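PDB 3KKS: integrase from Bovine immunodeficiency virus, which probably catalyses, through this RNase H-like catalytic core domain, the insertion of the viral DNA copy into host DNA. Local coordinates for residues 127-132 / 138-143. Residues are numbered along the deposited sequence; the frame is centred on the assembly and turned at random.
Sequences LNKKRG and TPYEIY
Lys129 and Tyr140 run side by side and point the same way, the extended lysine chain lying over one face of the phenol ring. Lys129 CE lies 3.8 Å from the centroid of the Tyr140 ring, a CH-pi contact. Lys129 NZ follows over the same face, 4.8 Å from the Tyr140 ring centroid and 18° off the ring normal, adding a cation-pi interaction. A chi1 of -174° swings the Tyr140 ring away from its own N, turning one face to the Lys129 chain. Next to this pair the two helix ends are joined through the backbone: Tyr140 N donates to Asn128 O at 2.9 Å. The Asn128 amide turns elsewhere, its ND2 bonding Val28 O. Pro139 CD lies 3.3 Å from Asn128 O and 3.4 Å from Arg131 O, while the Arg131 side chain crosses the proline at about a right angle and brings NH1 to 3.9 Å from Pro139 CG. Arg131 NH2 forms a salt bridge with Asp101 of helix 89-109. Thr138 and Glu141 form a capping box, its exact geometry less sure, that starts helix 139-148 against the C-terminal end of helix 116-129, at the junction spanned by loop 130-138 in the RNase H-like integrase core.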
loop_
_atom_site.group_PDB
_atom_site.type_symbol
_atom_site.label_atom_id
_atom_site.label_comp_id
_atom_site.label_asym_id
_atom_site.label_seq_id
_atom_site.Cartn_x
_atom_site.Cartn_y
_atom_site.Cartn_z
ATOM N N LEU A 127 -3.786 -11.807 0.916
ATOM C CA LEU A 127 -4.447 -10.888 -0.001
ATOM C C LEU A 127 -3.861 -10.902 -1.394
ATOM O O LEU A 127 -4.587 -10.879 -2.385
ATOM C CB LEU A 127 -4.371 -9.455 0.532
ATOM C CG LEU A 127 -5.075 -9.173 1.862
ATOM C CD1 LEU A 127 -4.868 -7.729 2.245
ATOM C CD2 LEU A 127 -6.559 -9.479 1.730
ATOM N N ASN A 128 -2.538 -10.947 -1.468
ATOM C CA ASN A 128 -1.854 -10.898 -2.743
ATOM C C ASN A 128 -1.617 -12.194 -3.484
ATOM O O ASN A 128 -1.585 -12.204 -4.717
ATOM C CB ASN A 128 -0.515 -10.193 -2.564
ATOM C CG ASN A 128 -0.676 -8.775 -2.069
ATOM O OD1 ASN A 128 -1.681 -8.127 -2.349
ATOM N ND2 ASN A 128 0.323 -8.274 -1.350
ATOM N N LYS A 129 -1.461 -13.283 -2.742
ATOM C CA LYS A 129 -1.154 -14.561 -3.353
ATOM C C LYS A 129 -2.117 -15.711 -3.092
ATOM O O LYS A 129 -1.987 -16.760 -3.715
ATOM C CB LYS A 129 0.234 -15.004 -2.899
ATOM C CG LYS A 129 1.349 -14.016 -3.186
ATOM C CD LYS A 129 2.662 -14.531 -2.613
ATOM C CE LYS A 129 3.850 -13.803 -3.198
ATOM N NZ LYS A 129 5.112 -14.358 -2.640
ATOM N N LYS A 130 -3.079 -15.544 -2.192
ATOM C CA LYS A 130 -3.968 -16.663 -1.896
ATOM C C LYS A 130 -5.437 -16.489 -2.239
ATOM O O LYS A 130 -6.301 -17.140 -1.656
ATOM C CB LYS A 130 -3.806 -17.056 -0.426
ATOM C CG LYS A 130 -2.412 -17.590 -0.126
ATOM C CD LYS A 130 -2.193 -17.823 1.348
ATOM C CE LYS A 130 -0.886 -18.565 1.584
ATOM N NZ LYS A 130 -0.534 -18.624 3.036
ATOM N N ARG A 131 -5.717 -15.610 -3.190
ATOM C CA ARG A 131 -7.079 -15.378 -3.639
ATOM C C ARG A 131 -6.993 -15.029 -5.116
ATOM O O ARG A 131 -6.031 -14.399 -5.562
ATOM C CB ARG A 131 -7.722 -14.232 -2.853
ATOM C CG ARG A 131 -7.027 -12.911 -3.031
ATOM C CD ARG A 131 -6.966 -12.159 -1.727
ATOM N NE ARG A 131 -8.067 -11.223 -1.552
ATOM C CZ ARG A 131 -8.005 -9.925 -1.831
ATOM N NH1 ARG A 131 -6.893 -9.392 -2.308
ATOM N NH2 ARG A 131 -9.055 -9.151 -1.605
ATOM N N GLY A 132 -7.987 -15.463 -5.875
ATOM C CA GLY A 132 -8.001 -15.180 -7.294
ATOM C C GLY A 132 -9.175 -14.294 -7.637
ATOM O O GLY A 132 -10.056 -14.055 -6.809
ATOM N N THR A 138 -4.207 -14.135 -9.180
ATOM C CA THR A 138 -3.980 -13.498 -7.888
ATOM C C THR A 138 -3.529 -12.062 -8.148
ATOM O O THR A 138 -2.954 -11.764 -9.197
ATOM C CB THR A 138 -2.843 -14.177 -7.099
ATOM O OG1 THR A 138 -1.595 -13.950 -7.770
ATOM C CG2 THR A 138 -3.090 -15.662 -6.976
ATOM N N PRO A 139 -3.791 -11.150 -7.199
ATOM C CA PRO A 139 -3.378 -9.760 -7.379
ATOM C C PRO A 139 -1.888 -9.698 -7.688
ATOM O O PRO A 139 -1.428 -8.837 -8.431
ATOM C CB PRO A 139 -3.713 -9.132 -6.031
ATOM C CG PRO A 139 -4.944 -9.889 -5.624
ATOM C CD PRO A 139 -4.566 -11.311 -5.953
ATOM N N TYR A 140 -1.142 -10.630 -7.110
ATOM C CA TYR A 140 0.295 -10.702 -7.316
ATOM C C TYR A 140 0.628 -11.027 -8.768
ATOM O O TYR A 140 1.553 -10.443 -9.344
ATOM C CB TYR A 140 0.891 -11.772 -6.411
ATOM C CG TYR A 140 2.393 -11.831 -6.455
ATOM C CD1 TYR A 140 3.165 -10.946 -5.704
ATOM C CD2 TYR A 140 3.050 -12.782 -7.238
ATOM C CE1 TYR A 140 4.557 -11.007 -5.727
ATOM C CE2 TYR A 140 4.438 -12.853 -7.274
ATOM C CZ TYR A 140 5.189 -11.967 -6.511
ATOM O OH TYR A 140 6.568 -12.064 -6.500
ATOM N N GLU A 141 -0.120 -11.959 -9.356
ATOM C CA GLU A 141 0.106 -12.359 -10.746
ATOM C C GLU A 141 -0.224 -11.215 -11.689
ATOM O O GLU A 141 0.473 -10.987 -12.673
ATOM C CB GLU A 141 -0.754 -13.577 -11.106
ATOM C CG GLU A 141 -0.489 -14.795 -10.237
ATOM C CD GLU A 141 -1.479 -15.919 -10.472
ATOM O OE1 GLU A 141 -2.699 -15.650 -10.516
ATOM O OE2 GLU A 141 -1.039 -17.078 -10.602
ATOM N N ILE A 142 -1.293 -10.494 -11.381
ATOM C CA ILE A 142 -1.719 -9.371 -12.194
ATOM C C ILE A 142 -0.646 -8.288 -12.215
ATOM O O ILE A 142 -0.299 -7.770 -13.277
ATOM C CB ILE A 142 -3.037 -8.788 -11.647
ATOM C CG1 ILE A 142 -4.170 -9.803 -11.846
ATOM C CG2 ILE A 142 -3.348 -7.463 -12.322
ATOM C CD1 ILE A 142 -5.542 -9.287 -11.456
ATOM N N TYR A 143 -0.128 -7.944 -11.039
ATOM C CA TYR A 143 0.910 -6.926 -10.939
ATOM C C TYR A 143 2.139 -7.372 -11.714
ATOM O O TYR A 143 2.712 -6.602 -12.489
ATOM C CB TYR A 143 1.316 -6.690 -9.482
ATOM C CG TYR A 143 2.497 -5.754 -9.368
ATOM C CD1 TYR A 143 2.326 -4.370 -9.427
ATOM C CD2 TYR A 143 3.796 -6.255 -9.285
ATOM C CE1 TYR A 143 3.419 -3.509 -9.414
ATOM C CE2 TYR A 143 4.900 -5.402 -9.272
ATOM C CZ TYR A 143 4.704 -4.033 -9.339
ATOM O OH TYR A 143 5.786 -3.183 -9.343
#